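PDB 1A7S: azurocidin from Homo sapiens, which binds heparin, kills many Gram-negative bacteria and attracts monocytes and fibroblasts as a neutrophil granule homologue of the serine proteases. Local coordinates for residues P13-S17 / G27-I31; I107-P111 / V180-H186; W128-G134 / C171-G175. All coordinates share one frame; numbering follows the deposited sequence.

Contact 1 (P13-S17 / G27-I31)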
loop_
_atom_site.group_PDB
_atom_site.type_symbol
_atom_site.label_atom_id
_atom_site.label_comp_id
_atom_site.label_asym_id
_atom_site.label_seq_id
_atom_site.Cartn_x
_atom_site.Cartn_y
_atom_site.Cartn_z
ATOM N N PRO A 13 5.457 -7.538 -7.757
ATOM C CA PRO A 13 5.157 -8.847 -7.134
ATOM C C PRO A 13 5.035 -8.827 -5.604
ATOM O O PRO A 13 4.664 -9.843 -5.010
ATOM C CB PRO A 13 6.281 -9.725 -7.623
ATOM C CG PRO A 13 7.421 -8.821 -7.903
ATOM C CD PRO A 13 6.838 -7.499 -8.298
ATOM N N PHE A 14 5.253 -7.699 -4.977
ATOM C CA PHE A 14 5.050 -7.479 -3.577
ATOM C C PHE A 14 3.644 -7.045 -3.244
ATOM O O PHE A 14 3.310 -6.875 -2.074
ATOM C CB PHE A 14 6.082 -6.479 -3.024
ATOM C CG PHE A 14 6.141 -5.238 -3.886
ATOM C CD1 PHE A 14 5.182 -4.281 -3.820
ATOM C CD2 PHE A 14 7.175 -5.087 -4.848
ATOM C CE1 PHE A 14 5.160 -3.180 -4.678
ATOM C CE2 PHE A 14 7.147 -3.997 -5.693
ATOM C CZ PHE A 14 6.160 -3.071 -5.639
ATOM N N LEU A 15 2.817 -6.742 -4.241
ATOM C CA LEU A 15 1.548 -6.144 -4.008
ATOM C C LEU A 15 0.540 -7.116 -3.370
ATOM O O LEU A 15 0.457 -8.278 -3.825
ATOM C CB LEU A 15 0.900 -5.614 -5.264
ATOM C CG LEU A 15 1.282 -4.342 -5.825
ATOM C CD1 LEU A 15 0.367 -4.019 -7.015
ATOM C CD2 LEU A 15 1.308 -3.157 -4.842
ATOM N N ALA A 16 -0.220 -6.603 -2.445
ATOM C CA ALA A 16 -1.320 -7.357 -1.857
ATOM C C ALA A 16 -2.645 -6.741 -2.241
ATOM O O ALA A 16 -2.762 -5.533 -2.361
ATOM C CB ALA A 16 -1.184 -7.269 -0.320
ATOM N N SER A 17 -3.642 -7.601 -2.359
ATOM C CA SER A 17 -5.057 -7.262 -2.463
ATOM C C SER A 17 -5.695 -7.683 -1.134
ATOM O O SER A 17 -5.602 -8.833 -0.763
ATOM C CB SER A 17 -5.697 -7.971 -3.640
ATOM O OG SER A 17 -7.100 -7.842 -3.601
ATOM N N GLY A 27 -5.161 -2.061 -0.857
ATOM C CA GLY A 27 -3.919 -2.742 -1.191
ATOM C C GLY A 27 -2.992 -2.804 -0.008
ATOM O O GLY A 27 -3.320 -2.403 1.108
ATOM N N GLY A 28 -1.805 -3.307 -0.259
ATOM C CA GLY A 28 -0.738 -3.414 0.724
ATOM C C GLY A 28 0.499 -3.949 0.054
ATOM O O GLY A 28 0.518 -4.176 -1.162
ATOM N N ALA A 29 1.510 -4.226 0.835
ATOM C CA ALA A 29 2.750 -4.783 0.330
ATOM C C ALA A 29 3.262 -5.845 1.315
ATOM O O ALA A 29 3.273 -5.612 2.532
ATOM C CB ALA A 29 3.829 -3.697 0.231
ATOM N N LEU A 30 3.752 -6.945 0.789
ATOM C CA LEU A 30 4.446 -7.910 1.630
ATOM C C LEU A 30 5.778 -7.280 2.023
ATOM O O LEU A 30 6.572 -6.919 1.155
ATOM C CB LEU A 30 4.693 -9.208 0.819
ATOM C CG LEU A 30 5.243 -10.387 1.623
ATOM C CD1 LEU A 30 4.197 -10.918 2.616
ATOM C CD2 LEU A 30 5.741 -11.481 0.735
ATOM N N ILE A 31 6.056 -7.161 3.335
ATOM C CA ILE A 31 7.307 -6.557 3.817
ATOM C C ILE A 31 8.150 -7.507 4.628
ATOM O O ILE A 31 9.267 -7.156 5.082
ATOM C CB ILE A 31 7.067 -5.265 4.611
ATOM C CG1 ILE A 31 6.163 -5.470 5.835
ATOM C CG2 ILE A 31 6.486 -4.190 3.669
ATOM C CD1 ILE A 31 6.393 -4.475 6.951
#
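The Phe14 ring meets Ala29 obliquely, with CD1 of Phe14 4.3 Å from CB of Ala29. Leu108, Pro178 and Val180 also touch the Phe14 side chain. The other flat groups that matter are peptide units, and they are used in different ways. Leu30 N reaches Phe14 O in the plane of that carbonyl, at 2.9 Å, whereas Ala16 N comes to Gly28 O at 2.8 Å from well above the carbonyl plane, 53° out of it. The return bond from Gly28 N to Ala16 O is weak, at 3.2 Å. Two CA-H...O contacts reinforce the seam: Ala29 CA lies 3.2 Å from Phe14 O, and Gly27 CA approaches Ala16 O in the same manner.

The case illustrates how an antiparallel pair sorts its residues. Ala16 and Gly28 form a hydrogen-bonded pair, while Leu15 with Ala29 and Ser17 with Gly27 are non-hydrogen-bonded pairs; the side chains of Leu15, Ser17 and Ala29 go to the face opposite Ala16. With no side chain on Gly28, the methyl of Ala16 lies directly against backbone, its CB 3.6 Å from Gly28 O. On the other face, Leu15 holds CG beside the backbone N and opposite the carbonyl carbon (chi1 -80°), which brings CD2 within 3.9 Å of Gly28 O. The short segments are strongly twisted, their N-to-C directions 133° apart.

Strands 15-20 and 23-32 thus make the opening hairpin of the first of the two beta barrels of the trypsin fold, and residues 27-31 belong to the region with antibiotic activity. Ala16 and Leu30 pack on Val36 of strand 35-38 and on Leu55 of strand 51-55, which closes the barrel through Ser17 and Val54. Leu15 and Ala29 instead rest on Pro178 of strand 178-181.

Contact 2 (I107-P111 / V180-H186); sequences ILPLP and VCEGLAH
Pro109 and Ala185 are joined by the one hydrogen bond between the segments: Ala185 N points almost straight at Pro109 O, 2.9 Å away. A CA-H...O contact from Leu184 CA to the same oxygen gives it a second, softer partner.

Apolar contacts do most of the remaining work. Leu108 has CG anti to its backbone N (chi1 -180°), a setting that carries its methyls to the far segment. CD2 presses on CB of Ala185 at 3.4 Å, tighter than ordinary van der Waals contact, and meets CG2 of Val180 tip to tip at 4.0 Å. Leu184 lies crosswise to the Pro109 ring, with CD2 3.8 Å from Pro109 CB, while its other methyl, CD1, rests near Pro111 CA.

Ring contacts form a third class. Pro111 sets CG over one face of the His186 imidazole, and its CB is 3.7 Å from His186 CE1; Cys181 O lies in the imidazole plane at the edge. Pro111 CD also covers Ala185 O at 3.1 Å, and that buried oxygen has no hydrogen-bonding partner in the model.

Here the connection between the two barrels of a trypsin-like fold is laid against a hairpin of the second barrel, whose strands 178-181 and 184-192 are linked by a type I' turn, the first tied to strand 122-127 by the Cys123-Cys181 disulfide.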
loop_
_atom_site.group_PDB
_atom_site.type_symbol
_atom_site.label_atom_id
_atom_site.label_comp_id
_atom_site.label_asym_id
_atom_site.label_seq_id
_atom_site.Cartn_x
_atom_site.Cartn_y
_atom_site.Cartn_z
ATOM N N ILE A 107 9.127 -9.747 -1.392
ATOM C CA ILE A 107 9.108 -8.804 -0.286
ATOM C C ILE A 107 9.631 -7.459 -0.797
ATOM O O ILE A 107 10.667 -7.342 -1.441
ATOM C CB ILE A 107 9.972 -9.322 0.876
ATOM C CG1 ILE A 107 9.332 -10.573 1.495
ATOM C CG2 ILE A 107 10.305 -8.252 1.889
ATOM C CD1 ILE A 107 10.294 -11.342 2.427
ATOM N N LEU A 108 8.936 -6.396 -0.395
ATOM C CA LEU A 108 9.322 -5.024 -0.714
ATOM C C LEU A 108 10.167 -4.469 0.459
ATOM O O LEU A 108 9.681 -4.437 1.575
ATOM C CB LEU A 108 8.050 -4.162 -0.820
ATOM C CG LEU A 108 8.254 -2.689 -1.159
ATOM C CD1 LEU A 108 8.955 -2.510 -2.474
ATOM C CD2 LEU A 108 6.910 -1.976 -1.184
ATOM N N PRO A 109 11.389 -4.039 0.189
ATOM C CA PRO A 109 12.248 -3.522 1.262
ATOM C C PRO A 109 11.846 -2.136 1.729
ATOM O O PRO A 109 11.204 -1.367 1.010
ATOM C CB PRO A 109 13.658 -3.456 0.596
ATOM C CG PRO A 109 13.441 -3.532 -0.840
ATOM C CD PRO A 109 12.113 -4.178 -1.086
ATOM N N LEU A 110 12.245 -1.842 2.957
ATOM C CA LEU A 110 11.874 -0.624 3.649
ATOM C C LEU A 110 13.046 0.333 3.770
ATOM O O LEU A 110 14.187 -0.085 3.872
ATOM C CB LEU A 110 11.412 -0.970 5.084
ATOM C CG LEU A 110 10.253 -1.935 5.219
ATOM C CD1 LEU A 110 10.082 -2.368 6.671
ATOM C CD2 LEU A 110 8.942 -1.244 4.760
ATOM N N PRO A 111 12.731 1.631 3.889
ATOM C CA PRO A 111 13.741 2.595 4.251
ATOM C C PRO A 111 14.164 2.392 5.705
ATOM O O PRO A 111 13.400 1.936 6.550
ATOM C CB PRO A 111 13.019 3.926 4.069
ATOM C CG PRO A 111 11.564 3.640 4.299
ATOM C CD PRO A 111 11.363 2.231 3.846
ATOM N N VAL A 180 6.639 3.475 -4.012
ATOM C CA VAL A 180 7.960 2.957 -4.155
ATOM C C VAL A 180 8.859 4.013 -4.807
ATOM O O VAL A 180 8.571 4.457 -5.894
ATOM C CB VAL A 180 7.996 1.668 -4.996
ATOM C CG1 VAL A 180 9.389 1.189 -5.137
ATOM C CG2 VAL A 180 7.108 0.613 -4.284
ATOM N N CYS A 181 9.903 4.360 -4.099
ATOM C CA CYS A 181 10.890 5.325 -4.606
ATOM C C CYS A 181 12.261 4.693 -4.368
ATOM O O CYS A 181 12.540 4.246 -3.269
ATOM C CB CYS A 181 10.817 6.681 -3.870
ATOM S SG CYS A 181 9.208 7.364 -3.559
ATOM N N GLU A 182 13.115 4.675 -5.392
ATOM C CA GLU A 182 14.460 4.202 -5.255
ATOM C C GLU A 182 14.525 2.783 -4.626
ATOM O O GLU A 182 15.329 2.473 -3.792
ATOM C CB GLU A 182 15.333 5.158 -4.424
ATOM C CG GLU A 182 15.291 6.609 -4.842
ATOM C CD GLU A 182 15.980 7.654 -4.015
ATOM O OE1 GLU A 182 15.957 7.717 -2.770
ATOM O OE2 GLU A 182 16.481 8.566 -4.688
ATOM N N GLY A 183 13.548 1.990 -5.066
ATOM C CA GLY A 183 13.421 0.581 -4.702
ATOM C C GLY A 183 12.859 0.306 -3.345
ATOM O O GLY A 183 12.764 -0.872 -2.963
ATOM N N LEU A 184 12.445 1.323 -2.586
ATOM C CA LEU A 184 11.994 1.168 -1.221
ATOM C C LEU A 184 10.550 1.645 -1.024
ATOM O O LEU A 184 10.093 2.574 -1.705
ATOM C CB LEU A 184 12.868 1.966 -0.265
ATOM C CG LEU A 184 14.366 1.654 -0.266
ATOM C CD1 LEU A 184 15.101 2.556 0.695
ATOM C CD2 LEU A 184 14.612 0.185 0.079
ATOM N N ALA A 185 9.899 1.051 -0.032
ATOM C CA ALA A 185 8.517 1.477 0.366
ATOM C C ALA A 185 8.567 2.700 1.236
ATOM O O ALA A 185 8.621 2.672 2.455
ATOM C CB ALA A 185 7.874 0.317 1.139
ATOM N N HIS A 186 8.575 3.894 0.596
ATOM C CA HIS A 186 8.644 5.159 1.347
ATOM C C HIS A 186 7.284 5.638 1.762
ATOM O O HIS A 186 7.219 6.511 2.630
ATOM C CB HIS A 186 9.341 6.218 0.455
ATOM C CG HIS A 186 10.814 6.221 0.582
ATOM N ND1 HIS A 186 11.410 6.705 1.715
ATOM C CD2 HIS A 186 11.789 5.691 -0.239
ATOM C CE1 HIS A 186 12.746 6.555 1.537
ATOM N NE2 HIS A 186 12.964 5.944 0.378
#

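Contact 3 (W128-G134 / C171-G175). With EOH (ethanol), chain L; EOH (ethanol), chain K.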
loop_
_atom_site.group_PDB
_atom_site.type_symbol
_atom_site.label_atom_id
_atom_site.label_comp_id
_atom_site.label_asym_id
_atom_site.label_seq_id
_atom_site.Cartn_x
_atom_site.Cartn_y
_atom_site.Cartn_z
ATOM N N TRP A 128 -5.133 -1.656 -7.756
ATOM C CA TRP A 128 -6.332 -2.096 -8.452
ATOM C C TRP A 128 -7.470 -1.086 -8.290
ATOM O O TRP A 128 -8.636 -1.402 -8.598
ATOM C CB TRP A 128 -6.763 -3.459 -7.995
ATOM C CG TRP A 128 -5.908 -4.613 -8.408
ATOM C CD1 TRP A 128 -6.056 -5.301 -9.585
ATOM C CD2 TRP A 128 -4.841 -5.239 -7.715
ATOM N NE1 TRP A 128 -5.149 -6.324 -9.643
ATOM C CE2 TRP A 128 -4.389 -6.316 -8.515
ATOM C CE3 TRP A 128 -4.197 -4.989 -6.487
ATOM C CZ2 TRP A 128 -3.334 -7.131 -8.125
ATOM C CZ3 TRP A 128 -3.173 -5.835 -6.098
ATOM C CH2 TRP A 128 -2.770 -6.893 -6.927
ATOM N N GLY A 129 -7.172 0.119 -7.799
ATOM C CA GLY A 129 -8.218 1.093 -7.546
ATOM C C GLY A 129 -8.887 1.627 -8.752
ATOM O O GLY A 129 -8.535 1.353 -9.911
ATOM N N SER A 130 -9.952 2.425 -8.513
ATOM C CA SER A 130 -10.712 3.034 -9.589
ATOM C C SER A 130 -9.940 4.163 -10.283
ATOM O O SER A 130 -8.839 4.545 -9.878
ATOM C CB SER A 130 -11.998 3.639 -8.990
ATOM O OG SER A 130 -11.666 4.679 -8.071
ATOM N N GLN A 131 -10.558 4.708 -11.301
ATOM C CA GLN A 131 -10.063 5.823 -12.122
ATOM C C GLN A 131 -10.702 7.143 -11.782
ATOM O O GLN A 131 -10.295 8.202 -12.263
ATOM C CB GLN A 131 -10.053 5.572 -13.594
ATOM C CG GLN A 131 -9.070 4.496 -14.087
ATOM C CD GLN A 131 -9.337 3.151 -13.486
ATOM O OE1 GLN A 131 -10.392 2.585 -13.744
ATOM N NE2 GLN A 131 -8.462 2.652 -12.618
ATOM N N ARG A 132 -11.761 7.121 -10.995
ATOM C CA ARG A 132 -12.485 8.280 -10.570
ATOM C C ARG A 132 -13.178 7.942 -9.243
ATOM O O ARG A 132 -13.505 6.773 -8.992
ATOM C CB ARG A 132 -13.510 8.746 -11.603
ATOM C CG ARG A 132 -14.622 7.819 -11.889
ATOM C CD ARG A 132 -15.684 8.312 -12.876
ATOM N NE ARG A 132 -16.763 7.354 -12.991
ATOM C CZ ARG A 132 -17.772 7.189 -12.158
ATOM N NH1 ARG A 132 -18.039 8.126 -11.233
ATOM N NH2 ARG A 132 -18.589 6.172 -12.333
ATOM N N SER A 133 -13.421 8.939 -8.441
ATOM C CA SER A 133 -14.118 8.699 -7.171
ATOM C C SER A 133 -15.496 8.136 -7.502
ATOM O O SER A 133 -16.209 8.654 -8.307
ATOM C CB SER A 133 -14.231 10.104 -6.502
ATOM O OG SER A 133 -15.102 9.899 -5.362
ATOM N N GLY A 134 -15.841 7.025 -6.858
ATOM C CA GLY A 134 -17.091 6.312 -7.066
ATOM C C GLY A 134 -17.123 5.415 -8.270
ATOM O O GLY A 134 -18.159 4.758 -8.522
ATOM N N CYS A 171 -6.778 6.307 -6.059
ATOM C CA CYS A 171 -8.207 6.457 -5.978
ATOM C C CYS A 171 -8.832 5.402 -5.109
ATOM O O CYS A 171 -8.125 4.657 -4.382
ATOM C CB CYS A 171 -8.820 6.638 -7.354
ATOM S SG CYS A 171 -10.414 7.477 -7.470
ATOM N N ASN A 172 -10.125 5.223 -5.103
ATOM C CA ASN A 172 -10.801 4.231 -4.276
ATOM C C ASN A 172 -10.233 2.859 -4.561
ATOM O O ASN A 172 -10.095 2.455 -5.687
ATOM C CB ASN A 172 -12.300 4.232 -4.614
ATOM C CG ASN A 172 -13.000 5.522 -4.718
ATOM O OD1 ASN A 172 -13.949 5.678 -5.429
ATOM N ND2 ASN A 172 -12.593 6.543 -3.956
ATOM N N GLY A 173 -9.853 2.116 -3.485
ATOM C CA GLY A 173 -9.298 0.777 -3.647
ATOM C C GLY A 173 -7.793 0.761 -3.606
ATOM O O GLY A 173 -7.156 -0.321 -3.553
ATOM N N ASP A 174 -7.156 1.917 -3.723
ATOM C CA ASP A 174 -5.699 2.022 -3.610
ATOM C C ASP A 174 -5.230 2.281 -2.200
ATOM O O ASP A 174 -3.999 2.331 -1.986
ATOM C CB ASP A 174 -5.160 3.066 -4.556
ATOM C CG ASP A 174 -5.384 2.713 -6.018
ATOM O OD1 ASP A 174 -5.195 1.534 -6.401
ATOM O OD2 ASP A 174 -5.791 3.668 -6.779
ATOM N N GLY A 175 -6.119 2.541 -1.240
ATOM C CA GLY A 175 -5.640 2.775 0.135
ATOM C C GLY A 175 -4.780 1.638 0.578
ATOM O O GLY A 175 -5.041 0.479 0.291
HETATM C C1 EOH L . -8.927 7.696 -2.764
HETATM C C2 EOH L . -7.958 8.782 -2.999
HETATM O O EOH L . -10.257 7.983 -3.324
HETATM C C1 EOH K . -16.566 3.601 -13.917
HETATM C C2 EOH K . -17.937 3.297 -13.339
HETATM O O EOH K . -16.305 5.033 -13.877
HETATM O O HOH W 1 -4.999 -1.750 -4.872
HETATM O O HOH W 2 -15.029 8.231 -3.248
#
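The Asn172 side chain runs from Ser130 to Gly134 of the loop 128-134. Its CB lies 3.5 Å from Ser130 OG, and its CG passes the same hydroxyl. A chi1 of -46°, with CG beside the backbone N, then carries the amide toward Gly134. There OD1 accepts a nearly straight bond from Gly134 N at 2.7 Å, in the plane of the side-chain carbonyl. ND2 donates to a water that also binds Ser133 OG, and more weakly to an ethanol probably derived from the crystallisation liquor. The main chain of the same residue adds a further grip: Ser130 N meets Asn172 O at 2.8 Å, nearly end-on.

Ser130 is fixed in turn. Its OG donates to Arg132 O and lies 3.1 Å from Cys171 SG, the sulfur bonded to Cys196.

The carboxylate of Asp174 shows how one acid can serve several separate stretches of the same chain. OD1 takes Gly129 N at 2.8 Å from 42° above the carboxylate plane. OD2 offers its anti lone pair to Cys171 N at 2.9 Å, across the type II turn 171-174, and also binds the amino group of Ile1. That last link is the hallmark of a matured S1 peptidase, in which the new N-terminus shapes the oxyanion-hole loop. Gly175 occupies the position where active relatives carry the nucleophilic serine, consistent with a protease homologue.

Both segments are loops: residues 128-134 connect strand 122-127 to strand 142-148, and the loop holding residues 171-175 leads from strand 158-162 to strand 178-181. A water joins Trp128 N to Gly173 O, while the indole of Trp128 reaches Leu15 and Ser17 on strand 15-20 of the other barrel and donates through NE1 to Tyr58 O.

In the fold
The three contacts grade from core to surface. Contact 1 is buried in the wall of the first barrel and relies on strand pairing; contact 2 is partly buried, mainly apolar, and sets the inter-barrel connection on the second barrel; contact 3 lies farther out and joins two loops through polar groups, waters and a carboxylate. Contact 1 touches both others. Its Leu30 O probably accepts a hydrogen bond from Leu108 N of contact 2, while Gly27 N probably donates one to Gly175 O of contact 3. Contacts 2 and 3 share the second barrel, segment 171-175 leading into strand 178-181 of contact 2, yet stay about 11 Å apart at their nearest atoms, across the chain's centre.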